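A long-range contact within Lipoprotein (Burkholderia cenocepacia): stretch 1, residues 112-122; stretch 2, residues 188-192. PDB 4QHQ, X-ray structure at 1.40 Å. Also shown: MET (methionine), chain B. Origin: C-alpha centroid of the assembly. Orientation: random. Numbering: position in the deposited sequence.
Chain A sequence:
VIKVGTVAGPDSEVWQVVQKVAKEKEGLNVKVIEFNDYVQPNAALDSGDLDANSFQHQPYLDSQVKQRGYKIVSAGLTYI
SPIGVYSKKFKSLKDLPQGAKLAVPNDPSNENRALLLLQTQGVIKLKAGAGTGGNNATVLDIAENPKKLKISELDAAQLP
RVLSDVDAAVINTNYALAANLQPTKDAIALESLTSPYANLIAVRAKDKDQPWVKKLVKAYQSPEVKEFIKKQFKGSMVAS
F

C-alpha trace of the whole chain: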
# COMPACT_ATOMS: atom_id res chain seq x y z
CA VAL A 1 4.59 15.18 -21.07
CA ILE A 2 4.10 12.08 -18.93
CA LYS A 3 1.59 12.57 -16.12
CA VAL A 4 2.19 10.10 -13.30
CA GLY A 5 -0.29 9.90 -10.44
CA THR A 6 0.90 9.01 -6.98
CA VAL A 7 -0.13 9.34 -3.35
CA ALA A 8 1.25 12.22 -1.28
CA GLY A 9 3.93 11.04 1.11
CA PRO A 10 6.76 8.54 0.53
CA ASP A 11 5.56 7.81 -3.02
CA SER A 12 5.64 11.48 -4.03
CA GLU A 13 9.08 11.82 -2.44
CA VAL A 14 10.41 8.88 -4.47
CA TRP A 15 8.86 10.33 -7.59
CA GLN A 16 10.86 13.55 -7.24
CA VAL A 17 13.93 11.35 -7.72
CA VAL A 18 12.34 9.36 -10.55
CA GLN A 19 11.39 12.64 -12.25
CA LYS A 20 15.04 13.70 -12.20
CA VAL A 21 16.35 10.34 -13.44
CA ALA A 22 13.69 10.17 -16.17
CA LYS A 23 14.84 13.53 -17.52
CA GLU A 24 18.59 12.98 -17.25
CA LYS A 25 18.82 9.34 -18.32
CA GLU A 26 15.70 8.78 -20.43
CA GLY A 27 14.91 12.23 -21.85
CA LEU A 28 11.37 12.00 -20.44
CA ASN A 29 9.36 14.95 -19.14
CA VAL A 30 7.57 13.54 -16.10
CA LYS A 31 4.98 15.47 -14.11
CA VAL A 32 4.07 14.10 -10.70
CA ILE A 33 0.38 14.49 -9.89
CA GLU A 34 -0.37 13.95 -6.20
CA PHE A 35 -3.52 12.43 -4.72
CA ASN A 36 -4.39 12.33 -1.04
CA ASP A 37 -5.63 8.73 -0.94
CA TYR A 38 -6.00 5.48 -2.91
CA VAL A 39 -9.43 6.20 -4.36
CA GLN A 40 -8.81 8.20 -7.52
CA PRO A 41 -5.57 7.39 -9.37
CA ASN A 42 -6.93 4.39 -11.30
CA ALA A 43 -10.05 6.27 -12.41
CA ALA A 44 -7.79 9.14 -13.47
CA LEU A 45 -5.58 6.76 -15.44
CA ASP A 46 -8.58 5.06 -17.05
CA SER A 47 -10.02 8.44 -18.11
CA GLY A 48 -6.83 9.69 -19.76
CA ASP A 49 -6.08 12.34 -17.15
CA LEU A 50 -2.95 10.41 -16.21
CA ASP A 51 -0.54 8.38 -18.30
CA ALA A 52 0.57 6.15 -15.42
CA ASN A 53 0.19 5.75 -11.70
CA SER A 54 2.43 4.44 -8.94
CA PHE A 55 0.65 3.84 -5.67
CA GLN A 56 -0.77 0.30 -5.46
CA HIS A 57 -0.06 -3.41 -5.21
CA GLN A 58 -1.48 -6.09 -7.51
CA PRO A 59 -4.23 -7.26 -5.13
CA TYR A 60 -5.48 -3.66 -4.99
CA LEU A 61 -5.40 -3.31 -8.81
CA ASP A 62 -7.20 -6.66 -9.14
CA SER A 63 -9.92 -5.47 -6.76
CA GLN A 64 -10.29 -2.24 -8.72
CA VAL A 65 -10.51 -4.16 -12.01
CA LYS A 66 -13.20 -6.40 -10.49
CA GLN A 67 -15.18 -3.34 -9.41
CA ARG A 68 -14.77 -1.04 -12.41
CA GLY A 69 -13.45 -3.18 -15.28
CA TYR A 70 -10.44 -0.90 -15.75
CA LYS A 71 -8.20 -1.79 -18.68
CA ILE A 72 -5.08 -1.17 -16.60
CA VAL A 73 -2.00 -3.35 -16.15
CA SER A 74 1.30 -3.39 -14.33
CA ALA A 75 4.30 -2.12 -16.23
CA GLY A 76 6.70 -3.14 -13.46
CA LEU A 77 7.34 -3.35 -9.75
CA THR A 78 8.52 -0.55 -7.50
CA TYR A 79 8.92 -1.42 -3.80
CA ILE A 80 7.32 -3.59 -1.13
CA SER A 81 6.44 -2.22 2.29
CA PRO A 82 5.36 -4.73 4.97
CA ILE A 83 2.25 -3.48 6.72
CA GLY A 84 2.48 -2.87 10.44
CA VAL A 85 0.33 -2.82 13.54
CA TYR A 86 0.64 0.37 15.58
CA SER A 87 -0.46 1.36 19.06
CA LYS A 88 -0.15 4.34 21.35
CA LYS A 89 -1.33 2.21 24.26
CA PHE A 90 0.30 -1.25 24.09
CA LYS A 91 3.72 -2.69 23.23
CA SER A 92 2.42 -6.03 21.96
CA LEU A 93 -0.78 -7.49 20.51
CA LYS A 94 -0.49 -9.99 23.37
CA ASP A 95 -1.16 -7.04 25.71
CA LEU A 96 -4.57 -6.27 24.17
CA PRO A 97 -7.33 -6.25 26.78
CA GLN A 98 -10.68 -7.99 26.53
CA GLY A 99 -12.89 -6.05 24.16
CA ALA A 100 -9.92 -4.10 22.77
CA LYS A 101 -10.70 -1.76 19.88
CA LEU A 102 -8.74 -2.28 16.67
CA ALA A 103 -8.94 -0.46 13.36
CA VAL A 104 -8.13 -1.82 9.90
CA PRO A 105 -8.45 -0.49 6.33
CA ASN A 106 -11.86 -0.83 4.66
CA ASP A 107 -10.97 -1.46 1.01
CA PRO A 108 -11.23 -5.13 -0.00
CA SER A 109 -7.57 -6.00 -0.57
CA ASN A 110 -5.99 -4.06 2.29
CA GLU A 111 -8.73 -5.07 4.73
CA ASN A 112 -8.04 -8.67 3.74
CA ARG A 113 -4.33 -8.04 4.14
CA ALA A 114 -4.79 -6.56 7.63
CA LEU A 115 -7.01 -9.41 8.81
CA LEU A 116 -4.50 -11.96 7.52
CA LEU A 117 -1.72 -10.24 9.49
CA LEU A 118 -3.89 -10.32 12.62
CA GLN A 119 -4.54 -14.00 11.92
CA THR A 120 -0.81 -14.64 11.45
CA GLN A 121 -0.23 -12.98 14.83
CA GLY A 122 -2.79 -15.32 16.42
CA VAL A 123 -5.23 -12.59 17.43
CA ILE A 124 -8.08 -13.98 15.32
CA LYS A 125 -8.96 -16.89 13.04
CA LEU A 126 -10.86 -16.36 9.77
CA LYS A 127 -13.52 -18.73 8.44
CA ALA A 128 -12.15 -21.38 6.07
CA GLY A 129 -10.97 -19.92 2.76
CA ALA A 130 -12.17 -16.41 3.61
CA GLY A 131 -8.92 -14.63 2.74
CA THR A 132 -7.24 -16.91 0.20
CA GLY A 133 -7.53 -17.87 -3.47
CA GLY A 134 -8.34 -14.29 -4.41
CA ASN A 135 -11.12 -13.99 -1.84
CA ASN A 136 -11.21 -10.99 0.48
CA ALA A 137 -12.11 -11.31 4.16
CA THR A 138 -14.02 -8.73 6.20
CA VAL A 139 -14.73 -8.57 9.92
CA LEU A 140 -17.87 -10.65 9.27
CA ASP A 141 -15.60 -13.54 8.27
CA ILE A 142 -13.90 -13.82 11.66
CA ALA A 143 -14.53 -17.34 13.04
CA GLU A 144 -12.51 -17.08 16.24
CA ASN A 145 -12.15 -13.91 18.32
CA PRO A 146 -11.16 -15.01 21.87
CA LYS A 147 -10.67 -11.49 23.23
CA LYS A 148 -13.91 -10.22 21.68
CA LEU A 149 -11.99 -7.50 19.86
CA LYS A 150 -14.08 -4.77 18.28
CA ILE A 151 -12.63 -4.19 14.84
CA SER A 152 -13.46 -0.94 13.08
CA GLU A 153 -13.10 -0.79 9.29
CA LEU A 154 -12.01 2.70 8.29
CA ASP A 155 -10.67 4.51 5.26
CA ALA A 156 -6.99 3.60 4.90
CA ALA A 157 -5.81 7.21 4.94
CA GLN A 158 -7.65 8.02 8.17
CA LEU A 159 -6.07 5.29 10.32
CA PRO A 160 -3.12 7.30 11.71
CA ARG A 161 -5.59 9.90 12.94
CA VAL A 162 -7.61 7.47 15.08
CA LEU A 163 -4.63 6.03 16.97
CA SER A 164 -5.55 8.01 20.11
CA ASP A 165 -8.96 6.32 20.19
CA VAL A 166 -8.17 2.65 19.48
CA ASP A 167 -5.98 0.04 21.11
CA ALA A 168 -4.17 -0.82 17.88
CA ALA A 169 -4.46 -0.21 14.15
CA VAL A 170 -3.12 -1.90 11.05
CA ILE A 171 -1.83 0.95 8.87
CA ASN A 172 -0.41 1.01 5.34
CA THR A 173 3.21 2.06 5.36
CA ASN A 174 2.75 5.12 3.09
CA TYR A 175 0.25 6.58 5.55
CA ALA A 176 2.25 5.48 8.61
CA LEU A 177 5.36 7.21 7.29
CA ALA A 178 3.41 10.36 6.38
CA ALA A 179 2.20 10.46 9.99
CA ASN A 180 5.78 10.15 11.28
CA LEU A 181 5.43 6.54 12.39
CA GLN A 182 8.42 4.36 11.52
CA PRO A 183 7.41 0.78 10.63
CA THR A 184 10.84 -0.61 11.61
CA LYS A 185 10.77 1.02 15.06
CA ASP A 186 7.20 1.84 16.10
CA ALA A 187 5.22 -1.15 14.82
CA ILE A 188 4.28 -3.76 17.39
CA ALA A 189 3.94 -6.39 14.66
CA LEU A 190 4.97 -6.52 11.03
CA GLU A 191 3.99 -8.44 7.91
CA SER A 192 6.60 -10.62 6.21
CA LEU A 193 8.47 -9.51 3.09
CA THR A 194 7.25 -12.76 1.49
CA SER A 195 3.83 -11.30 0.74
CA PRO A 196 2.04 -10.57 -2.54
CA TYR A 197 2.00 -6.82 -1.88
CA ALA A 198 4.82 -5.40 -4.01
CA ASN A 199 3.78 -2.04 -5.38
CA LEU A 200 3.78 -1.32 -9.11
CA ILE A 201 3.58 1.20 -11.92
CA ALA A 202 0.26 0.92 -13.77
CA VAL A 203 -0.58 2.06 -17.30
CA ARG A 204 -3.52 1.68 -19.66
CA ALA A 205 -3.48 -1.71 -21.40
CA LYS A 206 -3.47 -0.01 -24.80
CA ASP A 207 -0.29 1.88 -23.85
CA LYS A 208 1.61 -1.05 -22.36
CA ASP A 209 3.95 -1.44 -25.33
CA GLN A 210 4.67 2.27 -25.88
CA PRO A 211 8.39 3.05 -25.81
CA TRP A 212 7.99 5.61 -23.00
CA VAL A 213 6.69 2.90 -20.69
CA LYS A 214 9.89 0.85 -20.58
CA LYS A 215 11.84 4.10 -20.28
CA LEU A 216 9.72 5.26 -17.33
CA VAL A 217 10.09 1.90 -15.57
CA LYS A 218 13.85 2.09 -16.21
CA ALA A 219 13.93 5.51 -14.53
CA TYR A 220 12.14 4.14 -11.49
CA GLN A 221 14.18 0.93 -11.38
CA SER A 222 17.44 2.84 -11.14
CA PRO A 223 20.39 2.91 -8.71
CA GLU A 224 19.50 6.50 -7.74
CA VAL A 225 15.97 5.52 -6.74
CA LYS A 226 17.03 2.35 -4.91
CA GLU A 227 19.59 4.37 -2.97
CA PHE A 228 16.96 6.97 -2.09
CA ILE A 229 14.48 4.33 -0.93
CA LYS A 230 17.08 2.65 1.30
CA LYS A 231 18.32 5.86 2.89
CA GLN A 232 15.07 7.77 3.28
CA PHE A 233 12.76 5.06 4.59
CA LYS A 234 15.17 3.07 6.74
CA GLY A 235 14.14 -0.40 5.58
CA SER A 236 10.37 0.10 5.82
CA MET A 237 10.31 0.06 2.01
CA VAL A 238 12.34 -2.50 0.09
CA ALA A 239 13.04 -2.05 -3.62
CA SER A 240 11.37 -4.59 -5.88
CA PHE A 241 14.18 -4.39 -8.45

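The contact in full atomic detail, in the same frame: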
# COMPACT_ATOMS: atom_id res chain seq x y z
N ASN A 112 -8.42 -7.27 3.76
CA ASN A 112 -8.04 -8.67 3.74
C ASN A 112 -6.62 -8.86 4.25
O ASN A 112 -6.35 -9.71 5.10
CB ASN A 112 -8.19 -9.23 2.33
CG ASN A 112 -7.87 -10.71 2.27
OD1 ASN A 112 -8.58 -11.53 2.83
ND2 ASN A 112 -6.79 -11.05 1.57
N ARG A 113 -5.72 -8.02 3.75
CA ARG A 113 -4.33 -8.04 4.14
C ARG A 113 -4.16 -7.84 5.65
O ARG A 113 -3.39 -8.57 6.31
CB ARG A 113 -3.61 -6.93 3.40
CG ARG A 113 -2.14 -6.78 3.73
CD ARG A 113 -1.60 -5.60 2.96
NE ARG A 113 -0.15 -5.52 3.01
CZ ARG A 113 0.55 -4.55 2.46
NH1 ARG A 113 -0.08 -3.56 1.83
NH2 ARG A 113 1.88 -4.56 2.53
N ALA A 114 -4.85 -6.85 6.19
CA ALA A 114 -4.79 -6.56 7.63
C ALA A 114 -5.31 -7.72 8.47
O ALA A 114 -4.71 -8.05 9.49
CB ALA A 114 -5.58 -5.30 7.94
N LEU A 115 -6.41 -8.32 8.05
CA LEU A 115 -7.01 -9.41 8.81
C LEU A 115 -6.12 -10.64 8.76
O LEU A 115 -6.03 -11.39 9.74
CB LEU A 115 -8.41 -9.71 8.28
CG LEU A 115 -9.42 -8.60 8.56
CD1 LEU A 115 -10.79 -8.96 8.02
CD2 LEU A 115 -9.50 -8.31 10.05
N LEU A 116 -5.45 -10.85 7.63
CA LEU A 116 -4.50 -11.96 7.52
C LEU A 116 -3.31 -11.76 8.47
O LEU A 116 -2.86 -12.71 9.10
CB LEU A 116 -3.99 -12.11 6.09
CG LEU A 116 -5.00 -12.64 5.07
CD1 LEU A 116 -4.38 -12.63 3.67
CD2 LEU A 116 -5.44 -14.03 5.45
N LEU A 117 -2.82 -10.53 8.57
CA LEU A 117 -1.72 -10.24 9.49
C LEU A 117 -2.17 -10.52 10.92
O LEU A 117 -1.44 -11.16 11.69
CB LEU A 117 -1.25 -8.80 9.37
CG LEU A 117 -0.13 -8.41 10.33
CD1 LEU A 117 1.11 -9.28 10.14
CD2 LEU A 117 0.22 -6.95 10.20
N LEU A 118 -3.36 -10.05 11.28
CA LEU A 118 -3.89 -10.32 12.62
C LEU A 118 -4.05 -11.82 12.87
O LEU A 118 -3.83 -12.30 13.98
CB LEU A 118 -5.21 -9.58 12.85
CG LEU A 118 -5.15 -8.06 12.91
CD1 LEU A 118 -6.54 -7.48 13.13
CD2 LEU A 118 -4.18 -7.58 14.00
N GLN A 119 -4.42 -12.55 11.82
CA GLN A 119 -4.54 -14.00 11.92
C GLN A 119 -3.16 -14.63 12.11
O GLN A 119 -2.99 -15.49 12.97
CB GLN A 119 -5.20 -14.58 10.67
CG GLN A 119 -5.30 -16.10 10.69
CD GLN A 119 -6.16 -16.66 9.57
OE1 GLN A 119 -7.21 -17.24 9.82
NE2 GLN A 119 -5.72 -16.48 8.33
N THR A 120 -2.19 -14.18 11.32
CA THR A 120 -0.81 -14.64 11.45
C THR A 120 -0.30 -14.44 12.88
O THR A 120 0.38 -15.31 13.44
CB THR A 120 0.12 -13.91 10.45
OG1 THR A 120 -0.21 -14.29 9.11
CG2 THR A 120 1.58 -14.27 10.71
N GLN A 121 -0.67 -13.32 13.48
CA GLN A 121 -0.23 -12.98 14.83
C GLN A 121 -1.05 -13.69 15.91
O GLN A 121 -0.79 -13.52 17.11
CB GLN A 121 -0.27 -11.46 15.03
CG GLN A 121 0.70 -10.69 14.13
CD GLN A 121 2.15 -11.04 14.39
OE1 GLN A 121 2.56 -11.18 15.54
NE2 GLN A 121 2.93 -11.19 13.33
N GLY A 122 -2.03 -14.48 15.50
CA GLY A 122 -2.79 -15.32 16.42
C GLY A 122 -3.88 -14.60 17.19
O GLY A 122 -4.41 -15.14 18.17
N ILE A 188 4.26 -2.70 16.40
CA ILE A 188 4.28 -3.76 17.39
C ILE A 188 4.16 -5.14 16.76
O ILE A 188 4.36 -6.16 17.43
CB ILE A 188 3.21 -3.55 18.48
CG1 ILE A 188 1.80 -3.70 17.92
CG2 ILE A 188 3.40 -2.19 19.15
CD1 ILE A 188 0.73 -3.62 19.03
N ALA A 189 3.89 -5.17 15.45
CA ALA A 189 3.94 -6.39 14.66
C ALA A 189 4.09 -5.97 13.21
O ALA A 189 3.66 -4.88 12.81
CB ALA A 189 2.67 -7.20 14.83
N LEU A 190 4.69 -6.85 12.42
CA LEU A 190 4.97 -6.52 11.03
C LEU A 190 4.78 -7.72 10.12
O LEU A 190 5.17 -8.85 10.44
CB LEU A 190 6.41 -6.01 10.90
CG LEU A 190 6.78 -5.11 9.72
CD1 LEU A 190 6.09 -3.76 9.84
CD2 LEU A 190 8.29 -4.95 9.62
N GLU A 191 4.17 -7.45 8.97
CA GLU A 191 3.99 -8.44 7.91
C GLU A 191 5.34 -8.89 7.37
O GLU A 191 6.33 -8.15 7.42
CB GLU A 191 3.21 -7.76 6.80
CG GLU A 191 2.78 -8.58 5.62
CD GLU A 191 2.09 -7.68 4.61
OE1 GLU A 191 2.74 -6.72 4.14
OE2 GLU A 191 0.89 -7.91 4.31
N SER A 192 5.39 -10.10 6.83
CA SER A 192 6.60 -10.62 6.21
C SER A 192 6.84 -10.01 4.84
O SER A 192 5.90 -9.64 4.14
CB SER A 192 6.50 -12.13 6.04
OG SER A 192 7.71 -12.65 5.50
N MET B . 1.79 1.61 -0.70
CA MET B . 0.66 0.84 -0.18
C MET B . 1.13 -0.44 0.47
O MET B . 2.02 -1.08 -0.06
CB MET B . -0.32 0.54 -1.32
CG MET B . -1.58 -0.22 -0.88
SD MET B . -2.67 -0.60 -2.27
CE MET B . -3.24 1.03 -2.75
OXT MET B . 0.64 -0.83 1.54
O HOH W 1 -0.82 -9.68 5.53
O HOH W 2 3.77 -11.36 10.38

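The most striking feature of this contact is an arginine that serves two carboxylates at once, one from the protein and one from the bound methionine. Arg113 reaches out along an extended side chain, with chi1 to chi3 all t, and meets Glu191 in a two-pronged salt bridge: Arg113 NE donates to Glu191 OE2 at 2.9 Å, and Arg113 NH2 to Glu191 OE1 at 2.8 Å. Both bonds are nearly straight, because the two oxygens lie at the guanidinium edge, near its plane, where the N-H groups point. The remaining nitrogen, Arg113 NH1, donates to OXT of the ligand at 2.8 Å. A planar cation with several donors is well suited to this task, and Glu191 balances the charge of the guanidinium and helps position a group that also hydrogen-bonds the ligand.

Around this bridge, a helix runs past a short, weakly bonded strand and the loop that follows it. Leu117 and Glu191 are the nearest register pair, their CA atoms 6.2 Å apart, while Gln121 CA and Ala189 CA lie 7.8 Å apart. Arg113, Leu117 and Gln121 are spaced four residues apart, about one helical turn, so Arg113 and Leu117 recur along one side of the helix, and Gln121, just past its end, continues the series. Leu117 points toward the second stretch and supplies the nonpolar filling; its CD1 lies 3.7 Å from Glu191 CA. Farther along, the methyl of Ala189 points toward the helix end and packs on the Gln121 side chain, Ala189 CB lying 3.9 Å from Gln121 CD, an ordinary van der Waals contact.

Water completes the polar links. The oxygen of water 1 lies 2.9 Å from Arg113 O and 2.7 Å from Glu191 OE2, and this water donates to both; the oxygen of water 2 lies 2.9 Å from Leu190 O, to which the water donates, and accepts a weak bond from Gln121 NE2 (3.1 Å). Gly122 then ends the helix in a Schellman motif, its positive phi of 80° being one that glycine adopts readily.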